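PDB 6I5R: sugar ABC transporter substrate-binding protein, BlMnBP1 from Bifidobacterium animalis subsp. lactis ATCC 27673, which binds manno-oligosaccharides such as mannobiose and probably delivers them to an ABC transporter for uptake. Local coordinates for residues 392-403 with 432-443. Numbering follows the deposited sequence.
Sequences LANVNSDSELGI and WNQKWAKAVEDN. With ZN (zinc ion), chain J.
V395 drops as a knob into a hole made by W436, A439, V440 and N443, in a helix-helix packing of helix 391-399 against the C-terminal helix 425-443 of this periplasmic-binding-protein fold; the axes of the short segments 392-399 and 432-443 cross at 131°. The tight part lies around W436. With V395 CG1 anti to the backbone N (chi1 172°), that methyl stands over one face of the W436 indole, 3.5 Å from the centroid of its six-membered ring, a CH-pi contact. N396 OD1 meets the ring edge in its plane, while L401 CD1 comes in obliquely, 3.5 Å from W436 CE3. W436 NE1 hydrogen-bonds to L222 O. Close by, the methyl of A439 nestles against the backbone at V395 O and S399 N. Toward solvent the contact turns polar and watery: one water links N394 ND2 to N443 OD1, while the other end of the same amide, N394 OD1, binds a zinc ion together with D107, S109 and D390. N443 ND2 reaches the anti side of D398 OD2 at 2.8 Å, nearly straight at 170°. Replacing N443 with a leucine would probably leave D398 without its amide partner and break that water bridge. The second hydrogen of N443 ND2 goes to A439 O in its own helix.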
ATOM      1  N   LEU A 392       6.499 -16.818   1.107  1.00 16.39           N
ATOM      2  CA  LEU A 392       7.027 -15.471   0.881  1.00 18.06           C
ATOM      3  C   LEU A 392       7.424 -14.821   2.201  1.00 22.16           C
ATOM      4  O   LEU A 392       8.485 -14.202   2.306  1.00 17.51           O
ATOM      5  CB  LEU A 392       6.022 -14.589   0.140  1.00 16.39           C
ATOM      6  CG  LEU A 392       6.493 -13.133  -0.044  1.00 20.68           C
ATOM      7  CD1 LEU A 392       7.640 -12.984  -1.050  1.00 16.39           C
ATOM      8  CD2 LEU A 392       5.275 -12.295  -0.426  1.00 17.24           C
ATOM      9  N   ALA A 393       6.571 -14.932   3.221  1.00 18.93           N
ATOM     10  CA  ALA A 393       6.886 -14.306   4.496  1.00 21.48           C
ATOM     11  C   ALA A 393       8.190 -14.854   5.064  1.00 21.52           C
ATOM     12  O   ALA A 393       9.003 -14.103   5.620  1.00 18.47           O
ATOM     13  CB  ALA A 393       5.734 -14.512   5.483  1.00 21.89           C
ATOM     14  N   ASN A 394       8.423 -16.159   4.896  1.00 16.78           N
ATOM     15  CA  ASN A 394       9.576 -16.810   5.489  1.00 16.39           C
ATOM     16  C   ASN A 394      10.859 -16.511   4.727  1.00 19.15           C
ATOM     17  O   ASN A 394      11.914 -16.308   5.332  1.00 16.39           O
ATOM     18  CB  ASN A 394       9.322 -18.312   5.543  1.00 21.84           C
ATOM     19  CG  ASN A 394       8.255 -18.687   6.555  1.00 21.93           C
ATOM     20  OD1 ASN A 394       7.691 -17.840   7.279  1.00 24.04           O
ATOM     21  ND2 ASN A 394       7.916 -19.954   6.557  1.00 24.37           N
ATOM     22  N   VAL A 395      10.800 -16.503   3.401  1.00 16.39           N
ATOM     23  CA  VAL A 395      11.973 -16.096   2.639  1.00 17.77           C
ATOM     24  C   VAL A 395      12.280 -14.637   2.918  1.00 16.39           C
ATOM     25  O   VAL A 395      13.446 -14.232   2.983  1.00 16.39           O
ATOM     26  CB  VAL A 395      11.743 -16.343   1.136  1.00 18.10           C
ATOM     27  CG1 VAL A 395      12.873 -15.736   0.304  1.00 16.39           C
ATOM     28  CG2 VAL A 395      11.569 -17.849   0.857  1.00 17.15           C
ATOM     29  N   ASN A 396      11.233 -13.822   3.029  1.00 16.39           N
ATOM     30  CA  ASN A 396      11.392 -12.398   3.312  1.00 17.66           C
ATOM     31  C   ASN A 396      12.115 -12.184   4.631  1.00 16.39           C
ATOM     32  O   ASN A 396      13.055 -11.384   4.734  1.00 27.80           O
ATOM     33  CB  ASN A 396      10.024 -11.751   3.385  1.00 19.28           C
ATOM     34  CG  ASN A 396       9.858 -10.643   2.435  1.00 19.56           C
ATOM     35  OD1 ASN A 396      10.843 -10.050   1.974  1.00 22.33           O
ATOM     36  ND2 ASN A 396       8.599 -10.317   2.146  1.00 18.34           N
ATOM     37  N   SER A 397      11.649 -12.867   5.673  1.00 19.85           N
ATOM     38  CA  SER A 397      12.284 -12.768   6.975  1.00 22.99           C
ATOM     39  C   SER A 397      13.735 -13.244   6.923  1.00 24.45           C
ATOM     40  O   SER A 397      14.655 -12.526   7.347  1.00 24.27           O
ATOM     41  CB  SER A 397      11.458 -13.572   7.974  1.00 20.74           C
ATOM     42  OG  SER A 397      12.112 -13.651   9.212  1.00 30.31           O
ATOM     43  N   ASP A 398      13.981 -14.431   6.372  1.00 18.91           N
ATOM     44  CA  ASP A 398      15.337 -14.965   6.405  1.00 17.65           C
ATOM     45  C   ASP A 398      16.301 -14.152   5.527  1.00 23.07           C
ATOM     46  O   ASP A 398      17.498 -14.047   5.840  1.00 21.37           O
ATOM     47  CB  ASP A 398      15.307 -16.438   5.986  1.00 22.73           C
ATOM     48  CG  ASP A 398      14.588 -17.348   7.004  1.00 28.59           C
ATOM     49  OD1 ASP A 398      14.395 -16.958   8.211  1.00 21.37           O
ATOM     50  OD2 ASP A 398      14.212 -18.482   6.573  1.00 25.10           O
ATOM     51  N   SER A 399      15.803 -13.556   4.434  1.00 16.39           N
ATOM     52  CA  SER A 399      16.632 -12.737   3.573  1.00 18.94           C
ATOM     53  C   SER A 399      16.949 -11.390   4.193  1.00 17.76           C
ATOM     54  O   SER A 399      17.913 -10.742   3.767  1.00 18.18           O
ATOM     55  CB  SER A 399      15.926 -12.484   2.249  1.00 16.39           C
ATOM     56  OG  SER A 399      14.882 -11.544   2.444  1.00 16.39           O
ATOM     57  N   GLU A 400      16.109 -10.930   5.109  1.00 16.39           N
ATOM     58  CA  GLU A 400      16.181  -9.595   5.698  1.00 21.82           C
ATOM     59  C   GLU A 400      15.895  -8.491   4.686  1.00 25.61           C
ATOM     60  O   GLU A 400      16.301  -7.344   4.891  1.00 17.24           O
ATOM     61  CB  GLU A 400      17.546  -9.369   6.373  1.00 23.78           C
ATOM     62  CG  GLU A 400      17.838 -10.368   7.516  1.00 24.10           C
ATOM     63  CD  GLU A 400      17.128 -10.018   8.789  1.00 23.59           C
ATOM     64  OE1 GLU A 400      17.698 -10.273   9.879  1.00 29.02           O
ATOM     65  OE2 GLU A 400      15.983  -9.516   8.713  1.00 27.96           O
ATOM     66  N   LEU A 401      15.219  -8.812   3.579  1.00 22.32           N
ATOM     67  CA  LEU A 401      14.922  -7.821   2.554  1.00 16.39           C
ATOM     68  C   LEU A 401      13.554  -7.188   2.722  1.00 22.02           C
ATOM     69  O   LEU A 401      13.332  -6.071   2.231  1.00 16.39           O
ATOM     70  CB  LEU A 401      14.980  -8.455   1.169  1.00 20.40           C
ATOM     71  CG  LEU A 401      16.355  -8.905   0.719  1.00 19.18           C
ATOM     72  CD1 LEU A 401      16.272  -9.344  -0.726  1.00 18.61           C
ATOM     73  CD2 LEU A 401      17.328  -7.794   0.814  1.00 19.00           C
ATOM     74  N   GLY A 402      12.626  -7.883   3.370  1.00 16.39           N
ATOM     75  CA  GLY A 402      11.367  -7.247   3.698  1.00 22.48           C
ATOM     76  C   GLY A 402      10.706  -6.641   2.480  1.00 16.39           C
ATOM     77  O   GLY A 402      10.304  -5.469   2.494  1.00 17.66           O
ATOM     78  N   ILE A 403      10.586  -7.453   1.434  1.00 17.68           N
ATOM     79  CA  ILE A 403       9.933  -7.039   0.199  1.00 16.39           C
ATOM     80  C   ILE A 403       8.454  -6.803   0.458  1.00 22.07           C
ATOM     81  O   ILE A 403       7.723  -7.736   0.811  1.00 22.19           O
ATOM     82  CB  ILE A 403      10.130  -8.090  -0.899  1.00 16.39           C
ATOM     83  CG1 ILE A 403      11.624  -8.231  -1.206  1.00 20.08           C
ATOM     84  CG2 ILE A 403       9.293  -7.740  -2.122  1.00 16.77           C
ATOM     85  CD1 ILE A 403      12.237  -7.008  -1.883  1.00 18.60           C
ATOM     86  N   TRP A 432      21.361  -7.939  -3.017  1.00 16.46           N
ATOM     87  CA  TRP A 432      20.068  -8.490  -2.626  1.00 16.39           C
ATOM     88  C   TRP A 432      19.895  -9.929  -3.114  1.00 16.39           C
ATOM     89  O   TRP A 432      19.358 -10.769  -2.397  1.00 16.39           O
ATOM     90  CB  TRP A 432      18.924  -7.626  -3.163  1.00 16.39           C
ATOM     91  CG  TRP A 432      18.863  -6.193  -2.730  1.00 16.39           C
ATOM     92  CD1 TRP A 432      19.820  -5.466  -2.080  1.00 16.39           C
ATOM     93  CD2 TRP A 432      17.753  -5.299  -2.934  1.00 16.39           C
ATOM     94  NE1 TRP A 432      19.369  -4.184  -1.876  1.00 16.39           N
ATOM     95  CE2 TRP A 432      18.113  -4.052  -2.398  1.00 16.71           C
ATOM     96  CE3 TRP A 432      16.497  -5.439  -3.539  1.00 20.08           C
ATOM     97  CZ2 TRP A 432      17.265  -2.953  -2.442  1.00 16.39           C
ATOM     98  CZ3 TRP A 432      15.657  -4.357  -3.581  1.00 17.88           C
ATOM     99  CH2 TRP A 432      16.037  -3.128  -3.037  1.00 16.39           C
ATOM    100  N   ASN A 433      20.284 -10.218  -4.358  1.00 16.95           N
ATOM    101  CA  ASN A 433      20.084 -11.562  -4.889  1.00 16.39           C
ATOM    102  C   ASN A 433      20.783 -12.613  -4.035  1.00 16.39           C
ATOM    103  O   ASN A 433      20.265 -13.717  -3.853  1.00 16.39           O
ATOM    104  CB  ASN A 433      20.585 -11.644  -6.335  1.00 20.96           C
ATOM    105  CG  ASN A 433      19.574 -11.116  -7.319  1.00 19.33           C
ATOM    106  OD1 ASN A 433      18.371 -11.223  -7.094  1.00 16.39           O
ATOM    107  ND2 ASN A 433      20.052 -10.555  -8.425  1.00 17.44           N
ATOM    108  N   GLN A 434      21.992 -12.314  -3.546  1.00 16.45           N
ATOM    109  CA  GLN A 434      22.744 -13.319  -2.795  1.00 18.77           C
ATOM    110  C   GLN A 434      22.075 -13.612  -1.450  1.00 18.59           C
ATOM    111  O   GLN A 434      21.984 -14.778  -1.024  1.00 16.39           O
ATOM    112  CB  GLN A 434      24.203 -12.842  -2.653  1.00 20.66           C
ATOM    113  CG  GLN A 434      24.946 -12.925  -3.987  1.00 24.08           C
ATOM    114  CD  GLN A 434      26.133 -11.978  -4.167  1.00 29.53           C
ATOM    115  OE1 GLN A 434      26.450 -11.157  -3.297  1.00 34.96           O
ATOM    116  NE2 GLN A 434      26.786 -12.093  -5.320  1.00 31.74           N
ATOM    117  N   LYS A 435      21.529 -12.581  -0.804  1.00 16.39           N
ATOM    118  CA  LYS A 435      20.794 -12.783   0.437  1.00 16.39           C
ATOM    119  C   LYS A 435      19.482 -13.504   0.177  1.00 20.36           C
ATOM    120  O   LYS A 435      19.094 -14.396   0.943  1.00 16.39           O
ATOM    121  CB  LYS A 435      20.532 -11.448   1.134  1.00 21.93           C
ATOM    122  CG  LYS A 435      21.822 -10.808   1.678  1.00 21.34           C
ATOM    123  CD  LYS A 435      21.621  -9.486   2.395  1.00 17.43           C
ATOM    124  CE  LYS A 435      22.975  -8.916   2.845  1.00 20.96           C
ATOM    125  NZ  LYS A 435      22.851  -7.523   3.386  1.00 21.96           N
ATOM    126  N   TRP A 436      18.774 -13.125  -0.892  1.00 16.39           N
ATOM    127  CA  TRP A 436      17.528 -13.804  -1.229  1.00 16.39           C
ATOM    128  C   TRP A 436      17.786 -15.241  -1.628  1.00 17.78           C
ATOM    129  O   TRP A 436      17.066 -16.149  -1.204  1.00 16.39           O
ATOM    130  CB  TRP A 436      16.841 -13.079  -2.378  1.00 16.39           C
ATOM    131  CG  TRP A 436      15.464 -13.489  -2.627  1.00 20.25           C
ATOM    132  CD1 TRP A 436      15.036 -14.373  -3.570  1.00 16.99           C
ATOM    133  CD2 TRP A 436      14.300 -12.990  -1.982  1.00 16.39           C
ATOM    134  NE1 TRP A 436      13.671 -14.470  -3.540  1.00 16.39           N
ATOM    135  CE2 TRP A 436      13.197 -13.629  -2.569  1.00 16.39           C
ATOM    136  CE3 TRP A 436      14.085 -12.087  -0.943  1.00 16.39           C
ATOM    137  CZ2 TRP A 436      11.905 -13.396  -2.156  1.00 16.39           C
ATOM    138  CZ3 TRP A 436      12.812 -11.855  -0.548  1.00 16.94           C
ATOM    139  CH2 TRP A 436      11.731 -12.513  -1.139  1.00 16.39           C
ATOM    140  N   ALA A 437      18.836 -15.460  -2.416  1.00 16.39           N
ATOM    141  CA  ALA A 437      19.132 -16.790  -2.920  1.00 16.66           C
ATOM    142  C   ALA A 437      19.360 -17.777  -1.778  1.00 22.95           C
ATOM    143  O   ALA A 437      18.899 -18.920  -1.851  1.00 16.39           O
ATOM    144  CB  ALA A 437      20.327 -16.716  -3.865  1.00 19.24           C
ATOM    145  N   LYS A 438      20.016 -17.336  -0.691  1.00 18.84           N
ATOM    146  CA  LYS A 438      20.215 -18.207   0.464  1.00 16.96           C
ATOM    147  C   LYS A 438      18.897 -18.470   1.159  1.00 20.91           C
ATOM    148  O   LYS A 438      18.639 -19.588   1.613  1.00 19.92           O
ATOM    149  CB  LYS A 438      21.227 -17.591   1.434  1.00 20.48           C
ATOM    150  CG  LYS A 438      22.658 -17.807   0.948  1.00 23.12           C
ATOM    151  CD  LYS A 438      23.689 -16.859   1.563  1.00 26.15           C
ATOM    152  CE  LYS A 438      23.893 -17.092   3.036  1.00 26.41           C
ATOM    153  NZ  LYS A 438      25.198 -16.393   3.422  1.00 33.83           N
ATOM    154  N   ALA A 439      18.045 -17.447   1.241  1.00 20.43           N
ATOM    155  CA  ALA A 439      16.771 -17.587   1.923  1.00 19.76           C
ATOM    156  C   ALA A 439      15.824 -18.499   1.148  1.00 17.36           C
ATOM    157  O   ALA A 439      15.065 -19.273   1.746  1.00 19.49           O
ATOM    158  CB  ALA A 439      16.153 -16.205   2.128  1.00 16.58           C
ATOM    159  N   VAL A 440      15.866 -18.424  -0.181  1.00 16.39           N
ATOM    160  CA  VAL A 440      15.099 -19.338  -1.023  1.00 17.12           C
ATOM    161  C   VAL A 440      15.562 -20.769  -0.798  1.00 18.82           C
ATOM    162  O   VAL A 440      14.749 -21.683  -0.630  1.00 17.89           O
ATOM    163  CB  VAL A 440      15.231 -18.915  -2.497  1.00 20.14           C
ATOM    164  CG1 VAL A 440      14.712 -19.976  -3.465  1.00 17.06           C
ATOM    165  CG2 VAL A 440      14.473 -17.587  -2.707  1.00 16.39           C
ATOM    166  N   GLU A 441      16.873 -20.980  -0.772  1.00 16.39           N
ATOM    167  CA  GLU A 441      17.401 -22.321  -0.548  1.00 22.84           C
ATOM    168  C   GLU A 441      16.990 -22.859   0.812  1.00 21.15           C
ATOM    169  O   GLU A 441      16.598 -24.029   0.935  1.00 23.00           O
ATOM    170  CB  GLU A 441      18.919 -22.317  -0.670  1.00 17.17           C
ATOM    171  CG  GLU A 441      19.347 -22.168  -2.077  1.00 28.54           C
ATOM    172  CD  GLU A 441      20.842 -22.153  -2.316  1.00 27.46           C
ATOM    173  OE1 GLU A 441      21.637 -21.805  -1.403  1.00 36.14           O
ATOM    174  OE2 GLU A 441      21.218 -22.501  -3.458  1.00 40.05           O
ATOM    175  N   ASP A 442      17.065 -22.017   1.841  1.00 16.87           N
ATOM    176  CA  ASP A 442      16.788 -22.476   3.197  1.00 21.42           C
ATOM    177  C   ASP A 442      15.317 -22.812   3.394  1.00 20.30           C
ATOM    178  O   ASP A 442      14.976 -23.584   4.293  1.00 20.37           O
ATOM    179  CB  ASP A 442      17.232 -21.417   4.202  1.00 22.00           C
ATOM    180  CG  ASP A 442      18.734 -21.271   4.261  1.00 21.33           C
ATOM    181  OD1 ASP A 442      19.427 -22.264   3.974  1.00 29.30           O
ATOM    182  OD2 ASP A 442      19.240 -20.162   4.582  1.00 30.92           O
ATOM    183  N   ASN A 443      14.439 -22.283   2.558  1.00 17.50           N
ATOM    184  CA  ASN A 443      13.008 -22.474   2.744  1.00 21.68           C
ATOM    185  C   ASN A 443      12.376 -23.409   1.733  1.00 22.27           C
ATOM    186  O   ASN A 443      11.148 -23.582   1.754  1.00 22.15           O
ATOM    187  CB  ASN A 443      12.303 -21.123   2.676  1.00 19.89           C
ATOM    188  CG  ASN A 443      12.476 -20.342   3.935  1.00 20.51           C
ATOM    189  OD1 ASN A 443      11.613 -20.366   4.800  1.00 26.17           O
ATOM    190  ND2 ASN A 443      13.605 -19.674   4.069  1.00 19.26           N
TER
HETATM  191 ZN    ZN J 510       5.806 -17.818   8.559  0.62 21.47          ZN
HETATM  192  O   HOH W   1       9.294 -22.169   4.794  1.00 32.52           O
HETATM  193  O   HOH W   2      19.029 -16.765   5.103  1.00 31.52           O
HETATM  194  O   HOH W   3       7.212 -19.341   9.058  1.00 16.75           O